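Local atomic coordinates of Epf (PDB entry 4ES8), a protein that acts as a cell-surface adhesin of Streptococcus pyogenes, binding to cells through an N-terminal domain that contains a carbohydrate-binding module. Residues 101-106 with 207-212; 114-119 with 186-191; 131-136 with 155-160. All coordinates share one frame; numbering follows the deposited sequence.

Interaction 1. Residues 101-106 with 207-212; sequences FKVNTK and KNLKII
Thr-105 and Ile-211 make the closer of the two touches by which these strands face one another. The methyl CG2 of Thr-105 lies 3.9 Å from CD1 of Ile-211 and a little farther from its CG2, touching both arms of the isoleucine as the two side chains cross obliquely. Ile-211 reaches this far because its chain is fully extended: CG1 is anti to the backbone N (chi1 -178°) and CD1 carries straight on from it. One step along, Val-103 and Leu-209 meet tip to tip. Here CD1 of Leu-209 is 4.2 Å from CG1 of Val-103 and just as far from CG2, facing both prongs of the valine fork. Leu-209 has a second conformer, so this touch is less certain than the first.

Thr-105 divides its two branches between the interface and the backbone. OG1 donates a 2.7 Å hydrogen bond to Lys-106 O, at a C=O...donor angle of 140° and tilted 17° from the carbonyl plane. OG1 is also hydrogen-bonded to the backbone N of Met-186 on strand 186-194, and two bonds thus fix its rotation. Farther out, Met-26 touches Val-103, Leu-209 and Ile-211, while Phe-118 and Ile-116 abut the leucine and isoleucine.

No hydrogen bond joins the two strands, which run in the same sense; the CA atoms of Val-103 and Leu-209 are 8.4 Å apart and those of Thr-105 and Ile-211 7.7 Å. Such apolar, face-to-face meeting of strands from separate antiparallel sheets is the hallmark of a beta sandwich, consistent with the carbohydrate-binding module of this adhesin.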
loop_
_atom_site.group_PDB
_atom_site.type_symbol
_atom_site.label_atom_id
_atom_site.label_comp_id
_atom_site.label_asym_id
_atom_site.label_seq_id
_atom_site.Cartn_x
_atom_site.Cartn_y
_atom_site.Cartn_z
ATOM N N PHE A 101 -16.719 -0.810 -5.050
ATOM C CA PHE A 101 -16.336 -1.554 -3.859
ATOM C C PHE A 101 -15.040 -1.009 -3.280
ATOM O O PHE A 101 -14.174 -0.535 -4.021
ATOM C CB PHE A 101 -16.132 -3.039 -4.195
ATOM C CG PHE A 101 -17.367 -3.660 -4.804
ATOM C CD1 PHE A 101 -18.546 -3.762 -4.077
ATOM C CD2 PHE A 101 -17.340 -4.174 -6.098
ATOM C CE1 PHE A 101 -19.691 -4.321 -4.645
ATOM C CE2 PHE A 101 -18.478 -4.740 -6.658
ATOM C CZ PHE A 101 -19.645 -4.832 -5.923
ATOM N N LYS A 102 -14.874 -1.111 -1.959
ATOM C CA LYS A 102 -13.599 -0.809 -1.338
ATOM C C LYS A 102 -13.116 -2.070 -0.671
ATOM O O LYS A 102 -13.805 -2.616 0.208
ATOM C CB LYS A 102 -13.695 0.354 -0.321
ATOM C CG LYS A 102 -13.655 1.715 -0.996
ATOM C CD LYS A 102 -13.579 2.843 0.051
ATOM C CE LYS A 102 -13.079 4.115 -0.563
ATOM N NZ LYS A 102 -12.807 5.161 0.488
ATOM N N VAL A 103 -11.960 -2.563 -1.105
ATOM C CA VAL A 103 -11.322 -3.726 -0.473
ATOM C C VAL A 103 -10.161 -3.183 0.332
ATOM O O VAL A 103 -9.240 -2.538 -0.204
ATOM C CB VAL A 103 -10.900 -4.790 -1.485
ATOM C CG1 VAL A 103 -10.229 -5.946 -0.748
ATOM C CG2 VAL A 103 -12.117 -5.307 -2.244
ATOM N N ASN A 104 -10.268 -3.335 1.655
ATOM C CA ASN A 104 -9.318 -2.728 2.566
ATOM C C ASN A 104 -7.969 -3.430 2.643
ATOM O O ASN A 104 -7.867 -4.633 2.390
ATOM C CB ASN A 104 -9.895 -2.677 3.979
ATOM C CG ASN A 104 -10.887 -1.555 4.181
ATOM O OD1 ASN A 104 -11.163 -0.741 3.287
ATOM N ND2 ASN A 104 -11.471 -1.508 5.377
ATOM N N THR A 105 -6.947 -2.651 2.955
ATOM C CA THR A 105 -5.626 -3.165 3.285
ATOM C C THR A 105 -5.453 -3.146 4.799
ATOM O O THR A 105 -6.221 -2.480 5.523
ATOM C CB THR A 105 -4.500 -2.305 2.646
ATOM O OG1 THR A 105 -4.393 -1.064 3.363
ATOM C CG2 THR A 105 -4.751 -2.017 1.142
ATOM N N LYS A 106 -4.387 -3.789 5.274
ATOM C CA LYS A 106 -3.962 -3.612 6.647
ATOM C C LYS A 106 -3.301 -2.221 6.751
ATOM O O LYS A 106 -3.190 -1.488 5.742
ATOM C CB LYS A 106 -2.964 -4.721 7.043
ATOM C CG LYS A 106 -3.488 -6.159 6.895
ATOM C CD LYS A 106 -4.530 -6.530 7.916
ATOM C CE LYS A 106 -5.027 -7.963 7.731
ATOM N NZ LYS A 106 -3.944 -8.974 7.998
ATOM N N LYS A 207 -11.298 -10.461 -8.640
ATOM C CA LYS A 207 -10.961 -11.519 -7.685
ATOM C C LYS A 207 -9.482 -11.643 -7.401
ATOM O O LYS A 207 -8.658 -11.054 -8.104
ATOM C CB LYS A 207 -11.475 -12.887 -8.198
ATOM C CG LYS A 207 -10.929 -13.288 -9.557
ATOM C CD LYS A 207 -11.629 -14.566 -10.067
ATOM C CE LYS A 207 -11.251 -14.828 -11.500
ATOM N NZ LYS A 207 -11.675 -16.185 -11.949
ATOM N N ASN A 208 -9.160 -12.404 -6.345
ATOM C CA ASN A 208 -7.784 -12.787 -5.952
ATOM C C ASN A 208 -6.893 -11.548 -5.772
ATOM O O ASN A 208 -5.863 -11.370 -6.440
ATOM C CB ASN A 208 -7.217 -13.777 -6.967
ATOM C CG ASN A 208 -7.996 -15.078 -6.926
ATOM O OD1 ASN A 208 -8.486 -15.520 -5.864
ATOM N ND2 ASN A 208 -8.110 -15.732 -8.061
ATOM N N LEU A 209 -7.327 -10.720 -4.826
ATOM C CA LEU A 209 -6.682 -9.449 -4.505
ATOM C C LEU A 209 -5.493 -9.660 -3.573
ATOM O O LEU A 209 -5.585 -10.412 -2.594
ATOM C CB LEU A 209 -7.712 -8.497 -3.885
ATOM C CG LEU A 209 -9.005 -8.348 -4.715
ATOM C CD1 LEU A 209 -10.244 -8.674 -3.903
ATOM C CD2 LEU A 209 -9.109 -7.008 -5.356
ATOM N N LYS A 210 -4.371 -9.013 -3.885
ATOM C CA LYS A 210 -3.142 -9.090 -3.075
ATOM C C LYS A 210 -2.490 -7.727 -3.054
ATOM O O LYS A 210 -2.650 -6.968 -4.011
ATOM C CB LYS A 210 -2.134 -10.117 -3.649
ATOM C CG LYS A 210 -2.527 -11.592 -3.525
ATOM C CD LYS A 210 -1.496 -12.480 -4.257
ATOM C CE LYS A 210 -2.080 -13.850 -4.516
ATOM N NZ LYS A 210 -1.039 -14.816 -4.959
ATOM N N ILE A 211 -1.720 -7.418 -1.991
ATOM C CA ILE A 211 -0.930 -6.187 -1.953
ATOM C C ILE A 211 0.336 -6.478 -1.173
ATOM O O ILE A 211 0.268 -7.088 -0.105
ATOM C CB ILE A 211 -1.675 -4.940 -1.423
ATOM C CG1 ILE A 211 -0.782 -3.679 -1.467
ATOM C CG2 ILE A 211 -2.272 -5.171 -0.014
ATOM C CD1 ILE A 211 -1.477 -2.380 -0.962
ATOM N N ILE A 212 1.483 -6.010 -1.664
ATOM C CA ILE A 212 2.749 -6.190 -0.949
ATOM C C ILE A 212 3.512 -4.896 -0.940
ATOM O O ILE A 212 3.342 -4.057 -1.841
ATOM C CB ILE A 212 3.628 -7.314 -1.557
ATOM C CG1 ILE A 212 3.933 -7.075 -3.059
ATOM C CG2 ILE A 212 2.958 -8.689 -1.316
ATOM C CD1 ILE A 212 5.186 -7.835 -3.563
#

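Interaction 2. Residues 114-119 with 186-191; sequences YKITFE and MSLVLL
Leu-188 presents the bump and Ile-116 with Phe-118 the hollow. The methyl CD2 of Leu-188 fits between the two residues, 3.8 Å from CG2 of Ile-116 and equally 3.8 Å from CD1 of Phe-118, with CE1 of the ring scarcely farther away. It meets the ring obliquely. The fit is reciprocal, because CD1 of Ile-116 runs down beside the leucine and rests 4.1 Å from CB of Leu-188 and the same distance from the other methyl of Leu-188, CD1. Both branches of the isoleucine are therefore occupied by one leucine. With CG anti to the backbone N (chi1 170°), Leu-188 brings CD2 to the isoleucine CG2 and the ring, and the leucine and isoleucine side chains cross at a slant.

The strands belong to the two antiparallel sheets of a beta sandwich, and their geometry suits aligned packing of twisted sheets: the segment axes approach to 10.1 Å and are inclined by -38°, with no hydrogen bond between them. The gap is thus bridged by side chains, every one of the four buried.

Leu-190 supplies the second bump. Its CD2 lies over one face of the Phe-118 ring, 4.1 Å from CE2, as the two side chains slide past each other in opposite directions. Phe-118 places its CG between backbone N and carbonyl carbon (chi1 60°), a choice that leans the ring across toward both leucines. Tyr-131 meets this ring edge-to-face, Ile-133 borders Ile-116, and Leu-209, on strand 202-213 beside 113-123, lies against Leu-188.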
loop_
_atom_site.group_PDB
_atom_site.type_symbol
_atom_site.label_atom_id
_atom_site.label_comp_id
_atom_site.label_asym_id
_atom_site.label_seq_id
_atom_site.Cartn_x
_atom_site.Cartn_y
_atom_site.Cartn_z
ATOM N N TYR A 114 3.844 0.401 -2.722
ATOM C CA TYR A 114 3.081 -0.839 -2.678
ATOM C C TYR A 114 2.711 -1.301 -4.071
ATOM O O TYR A 114 2.639 -0.489 -5.010
ATOM C CB TYR A 114 1.816 -0.665 -1.822
ATOM C CG TYR A 114 2.158 -0.418 -0.367
ATOM C CD1 TYR A 114 2.390 -1.482 0.502
ATOM C CD2 TYR A 114 2.337 0.878 0.123
ATOM C CE1 TYR A 114 2.760 -1.265 1.833
ATOM C CE2 TYR A 114 2.714 1.107 1.450
ATOM C CZ TYR A 114 2.931 0.034 2.296
ATOM O OH TYR A 114 3.304 0.274 3.601
ATOM N N LYS A 115 2.505 -2.616 -4.194
ATOM C CA LYS A 115 2.115 -3.260 -5.445
ATOM C C LYS A 115 0.867 -4.084 -5.203
ATOM O O LYS A 115 0.926 -5.058 -4.449
ATOM C CB LYS A 115 3.250 -4.149 -5.988
ATOM C CG LYS A 115 2.872 -4.956 -7.238
ATOM C CD LYS A 115 3.908 -6.042 -7.557
ATOM C CE LYS A 115 3.621 -6.707 -8.889
ATOM N NZ LYS A 115 4.622 -7.758 -9.225
ATOM N N ILE A 116 -0.239 -3.690 -5.825
ATOM C CA ILE A 116 -1.505 -4.415 -5.757
ATOM C C ILE A 116 -1.613 -5.265 -7.004
ATOM O O ILE A 116 -1.313 -4.792 -8.115
ATOM C CB ILE A 116 -2.691 -3.423 -5.686
ATOM C CG1 ILE A 116 -2.756 -2.660 -4.372
ATOM C CG2 ILE A 116 -4.032 -4.116 -6.005
ATOM C CD1 ILE A 116 -3.808 -1.502 -4.400
ATOM N N THR A 117 -2.079 -6.519 -6.841
ATOM C CA THR A 117 -2.343 -7.391 -7.980
ATOM C C THR A 117 -3.708 -7.994 -7.783
ATOM O O THR A 117 -4.123 -8.233 -6.651
ATOM C CB THR A 117 -1.265 -8.471 -8.144
ATOM O OG1 THR A 117 -1.138 -9.227 -6.935
ATOM C CG2 THR A 117 0.098 -7.883 -8.527
ATOM N N PHE A 118 -4.428 -8.233 -8.880
ATOM C CA PHE A 118 -5.729 -8.899 -8.818
ATOM C C PHE A 118 -6.086 -9.366 -10.186
ATOM O O PHE A 118 -5.386 -9.031 -11.141
ATOM C CB PHE A 118 -6.841 -7.990 -8.239
ATOM C CG PHE A 118 -7.089 -6.710 -9.013
ATOM C CD1 PHE A 118 -6.281 -5.601 -8.826
ATOM C CD2 PHE A 118 -8.129 -6.626 -9.935
ATOM C CE1 PHE A 118 -6.515 -4.418 -9.549
ATOM C CE2 PHE A 118 -8.342 -5.456 -10.678
ATOM C CZ PHE A 118 -7.541 -4.355 -10.475
ATOM N N GLU A 119 -7.184 -10.114 -10.289
ATOM C CA GLU A 119 -7.661 -10.533 -11.594
ATOM C C GLU A 119 -8.917 -9.765 -11.927
ATOM O O GLU A 119 -9.859 -9.749 -11.128
ATOM C CB GLU A 119 -7.968 -12.042 -11.613
ATOM C CG GLU A 119 -6.752 -12.910 -11.344
ATOM C CD GLU A 119 -7.068 -14.385 -11.446
ATOM O OE1 GLU A 119 -7.502 -14.832 -12.533
ATOM O OE2 GLU A 119 -6.833 -15.103 -10.450
ATOM N N MET A 186 -5.762 1.570 3.930
ATOM C CA MET A 186 -6.323 2.208 2.742
ATOM C C MET A 186 -7.196 1.200 2.021
ATOM O O MET A 186 -7.482 0.142 2.578
ATOM C CB MET A 186 -5.206 2.740 1.837
ATOM C CG MET A 186 -4.496 3.946 2.438
ATOM S SD MET A 186 -3.264 4.642 1.341
ATOM C CE MET A 186 -4.208 5.204 0.152
ATOM N N SER A 187 -7.666 1.527 0.824
ATOM C CA SER A 187 -8.451 0.561 0.072
ATOM C C SER A 187 -8.085 0.619 -1.401
ATOM O O SER A 187 -7.636 1.653 -1.922
ATOM C CB SER A 187 -9.959 0.796 0.234
ATOM O OG SER A 187 -10.382 2.025 -0.332
ATOM N N LEU A 188 -8.279 -0.510 -2.053
ATOM C CA LEU A 188 -8.350 -0.597 -3.496
ATOM C C LEU A 188 -9.806 -0.338 -3.828
ATOM O O LEU A 188 -10.684 -1.039 -3.296
ATOM C CB LEU A 188 -7.884 -1.969 -4.030
ATOM C CG LEU A 188 -8.169 -2.207 -5.532
ATOM C CD1 LEU A 188 -7.372 -1.245 -6.438
ATOM C CD2 LEU A 188 -7.804 -3.623 -5.935
ATOM N N VAL A 189 -10.080 0.674 -4.652
ATOM C CA VAL A 189 -11.443 1.000 -5.062
ATOM C C VAL A 189 -11.702 0.399 -6.433
ATOM O O VAL A 189 -10.992 0.709 -7.396
ATOM C CB VAL A 189 -11.732 2.526 -5.052
ATOM C CG1 VAL A 189 -13.250 2.762 -5.089
ATOM C CG2 VAL A 189 -11.129 3.173 -3.809
ATOM N N LEU A 190 -12.691 -0.493 -6.496
ATOM C CA LEU A 190 -13.042 -1.211 -7.738
ATOM C C LEU A 190 -14.350 -0.642 -8.249
ATOM O O LEU A 190 -15.411 -0.910 -7.658
ATOM C CB LEU A 190 -13.173 -2.705 -7.446
ATOM C CG LEU A 190 -11.857 -3.361 -6.995
ATOM C CD1 LEU A 190 -12.122 -4.705 -6.379
ATOM C CD2 LEU A 190 -10.860 -3.484 -8.157
ATOM N N LEU A 191 -14.279 0.218 -9.279
ATOM C CA LEU A 191 -15.454 0.926 -9.762
ATOM C C LEU A 191 -15.932 0.426 -11.084
ATOM O O LEU A 191 -15.132 0.097 -11.961
ATOM C CB LEU A 191 -15.184 2.451 -9.895
ATOM C CG LEU A 191 -14.571 3.124 -8.662
ATOM C CD1 LEU A 191 -13.072 3.287 -8.833
ATOM C CD2 LEU A 191 -15.198 4.494 -8.428
#

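Interaction 3. Residues 131-136 with 155-160; sequences YRIGSA and SNVKIE. With NA (sodium ion), chain F.
Tyr-131 faces Ile-159 with CA atoms 8.4 Å apart, and Ile-133 faces Val-157 with CA atoms 7.9 Å apart, so the two strands run in opposing senses without a hydrogen bond between them. The tyrosine is met at its rim: CD1 of Ile-159 comes to 3.7 Å from CD2 of Tyr-131, at the ring edge and near its plane, and the two side chains cross at about a right angle. Ile-159 delivers that methyl through an extended chain, CG1 anti to the carbonyl carbon and chi2 at 160°. The second pair is set at a slant, with CG1 of Ile-133 4.1 Å from the methyl CG2 of Val-157.

Two further partners hold the tyrosine. OH is hydrogen-bonded to Gln-120 OE1, and Arg-169 makes a cation-pi contact with the ring.

The backbone of 155-160 also carries the sodium ion. Val-157 O lies 2.9 Å from the metal, a long distance for sodium that is consistent with a weak hold, and two waters are also bound to the ion. One of them accepts a hydrogen bond of 2.9 Å from Ile-159 N, linking the metal to the strand a second time. Strand 154-159 is an edge strand of its sheet, so the arrangement is the margin of a beta sandwich, where apolar residues close the core beneath a peripheral cation site.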
loop_
_atom_site.group_PDB
_atom_site.type_symbol
_atom_site.label_atom_id
_atom_site.label_comp_id
_atom_site.label_asym_id
_atom_site.label_seq_id
_atom_site.Cartn_x
_atom_site.Cartn_y
_atom_site.Cartn_z
ATOM N N TYR A 131 -10.128 1.809 -11.600
ATOM C CA TYR A 131 -9.396 1.326 -10.412
ATOM C C TYR A 131 -8.770 2.530 -9.737
ATOM O O TYR A 131 -8.051 3.289 -10.390
ATOM C CB TYR A 131 -8.284 0.326 -10.760
ATOM C CG TYR A 131 -8.641 -0.795 -11.716
ATOM C CD1 TYR A 131 -9.762 -1.601 -11.498
ATOM C CD2 TYR A 131 -7.798 -1.128 -12.772
ATOM C CE1 TYR A 131 -10.045 -2.684 -12.334
ATOM C CE2 TYR A 131 -8.070 -2.203 -13.607
ATOM C CZ TYR A 131 -9.200 -2.976 -13.390
ATOM O OH TYR A 131 -9.478 -4.024 -14.232
ATOM N N ARG A 132 -9.036 2.705 -8.451
ATOM C CA ARG A 132 -8.478 3.833 -7.730
ATOM C C ARG A 132 -7.956 3.416 -6.391
ATOM O O ARG A 132 -8.301 2.340 -5.918
ATOM C CB ARG A 132 -9.568 4.906 -7.510
ATOM C CG ARG A 132 -10.105 5.576 -8.783
ATOM C CD ARG A 132 -9.207 6.691 -9.291
ATOM N NE ARG A 132 -9.678 7.133 -10.604
ATOM C CZ ARG A 132 -9.059 8.057 -11.323
ATOM N NH1 ARG A 132 -7.928 8.605 -10.881
ATOM N NH2 ARG A 132 -9.542 8.418 -12.510
ATOM N N ILE A 133 -7.165 4.292 -5.755
ATOM C CA ILE A 133 -6.770 4.105 -4.359
ATOM C C ILE A 133 -7.651 5.045 -3.541
ATOM O O ILE A 133 -7.951 6.162 -3.988
ATOM C CB ILE A 133 -5.262 4.379 -4.119
ATOM C CG1 ILE A 133 -4.389 3.574 -5.113
ATOM C CG2 ILE A 133 -4.867 4.082 -2.648
ATOM C CD1 ILE A 133 -4.567 2.065 -5.080
ATOM N N GLY A 134 -8.060 4.613 -2.356
ATOM C CA GLY A 134 -8.851 5.495 -1.520
ATOM C C GLY A 134 -8.622 5.246 -0.043
ATOM O O GLY A 134 -7.812 4.399 0.345
ATOM N N SER A 135 -9.367 5.990 0.790
ATOM C CA SER A 135 -9.345 5.716 2.224
ATOM C C SER A 135 -9.910 4.318 2.487
ATOM O O SER A 135 -10.685 3.791 1.679
ATOM C CB SER A 135 -10.219 6.735 2.950
ATOM O OG SER A 135 -11.544 6.723 2.445
ATOM N N ALA A 136 -9.566 3.712 3.637
ATOM C CA ALA A 136 -10.183 2.434 3.959
ATOM C C ALA A 136 -11.664 2.613 4.200
ATOM O O ALA A 136 -12.087 3.674 4.677
ATOM C CB ALA A 136 -9.537 1.857 5.223
ATOM N N SER A 155 0.163 8.818 -4.054
ATOM C CA SER A 155 0.828 9.470 -5.164
ATOM C C SER A 155 1.376 8.417 -6.128
ATOM O O SER A 155 1.483 7.211 -5.793
ATOM C CB SER A 155 1.955 10.375 -4.682
ATOM O OG SER A 155 3.010 9.587 -4.165
ATOM N N ASN A 156 1.712 8.867 -7.353
ATOM C CA ASN A 156 2.379 8.020 -8.347
ATOM C C ASN A 156 1.573 6.754 -8.670
ATOM O O ASN A 156 2.167 5.685 -8.889
ATOM C CB ASN A 156 3.786 7.637 -7.841
ATOM C CG ASN A 156 4.610 8.840 -7.411
ATOM O OD1 ASN A 156 4.989 9.678 -8.221
ATOM N ND2 ASN A 156 4.886 8.968 -6.124
ATOM N N VAL A 157 0.229 6.857 -8.711
ATOM C CA VAL A 157 -0.591 5.665 -9.024
ATOM C C VAL A 157 -0.366 5.273 -10.465
ATOM O O VAL A 157 -0.393 6.139 -11.361
ATOM C CB VAL A 157 -2.084 5.901 -8.743
ATOM C CG1 VAL A 157 -2.906 4.646 -9.077
ATOM C CG2 VAL A 157 -2.305 6.336 -7.293
ATOM N N LYS A 158 -0.129 3.975 -10.704
ATOM C CA LYS A 158 0.124 3.504 -12.061
ATOM C C LYS A 158 -0.440 2.113 -12.252
ATOM O O LYS A 158 -0.091 1.199 -11.499
ATOM C CB LYS A 158 1.642 3.508 -12.377
ATOM C CG LYS A 158 2.035 2.924 -13.744
ATOM C CD LYS A 158 3.555 2.958 -13.966
ATOM C CE LYS A 158 3.989 2.334 -15.288
ATOM N NZ LYS A 158 5.470 2.422 -15.452
ATOM N N ILE A 159 -1.260 1.945 -13.289
ATOM C CA ILE A 159 -1.741 0.623 -13.695
ATOM C C ILE A 159 -0.828 0.167 -14.817
ATOM O O ILE A 159 -0.707 0.899 -15.823
ATOM C CB ILE A 159 -3.222 0.552 -14.153
ATOM C CG1 ILE A 159 -4.220 1.293 -13.215
ATOM C CG2 ILE A 159 -3.629 -0.917 -14.385
ATOM C CD1 ILE A 159 -5.536 1.623 -13.939
ATOM N N GLU A 160 -0.196 -1.016 -14.690
ATOM C CA GLU A 160 0.649 -1.462 -15.800
ATOM C C GLU A 160 -0.192 -1.614 -17.054
ATOM O O GLU A 160 -1.230 -2.295 -17.038
ATOM C CB GLU A 160 1.374 -2.797 -15.494
ATOM C CG GLU A 160 2.375 -2.675 -14.357
ATOM C CD GLU A 160 3.524 -1.723 -14.642
ATOM O OE1 GLU A 160 4.205 -1.907 -15.678
ATOM O OE2 GLU A 160 3.717 -0.771 -13.852
HETATM NA NA NA F . -0.622 6.607 -14.219
HETATM O O HOH W 1 -1.814 4.070 -15.116
HETATM O O HOH W 2 -2.762 7.010 -13.656
#

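Overall arrangement
All three contacts join the same two antiparallel sheets of the sandwich. Strands 97-105, 186-194 and 127-135 are successive neighbours on one side; strands 202-213 and 113-123 are adjacent on the other, with 172-180 separating them from 154-159. Interactions 1 and 2 have centres about 5 Å apart and their touching residues are all buried, whereas interaction 3 reaches the edge strand, where Val-157 is partly exposed. Chemistry follows place: aliphatic packing, with the threonine hydroxyl bonded back to the backbone, in interaction 1, leucines against an aromatic ring in interaction 2, and a tyrosine edge beside hydrated sodium in interaction 3. Within the first sheet, Ser-135 O accepts hydrogen bonds from Lys-102 and Ser-187, tying all three together.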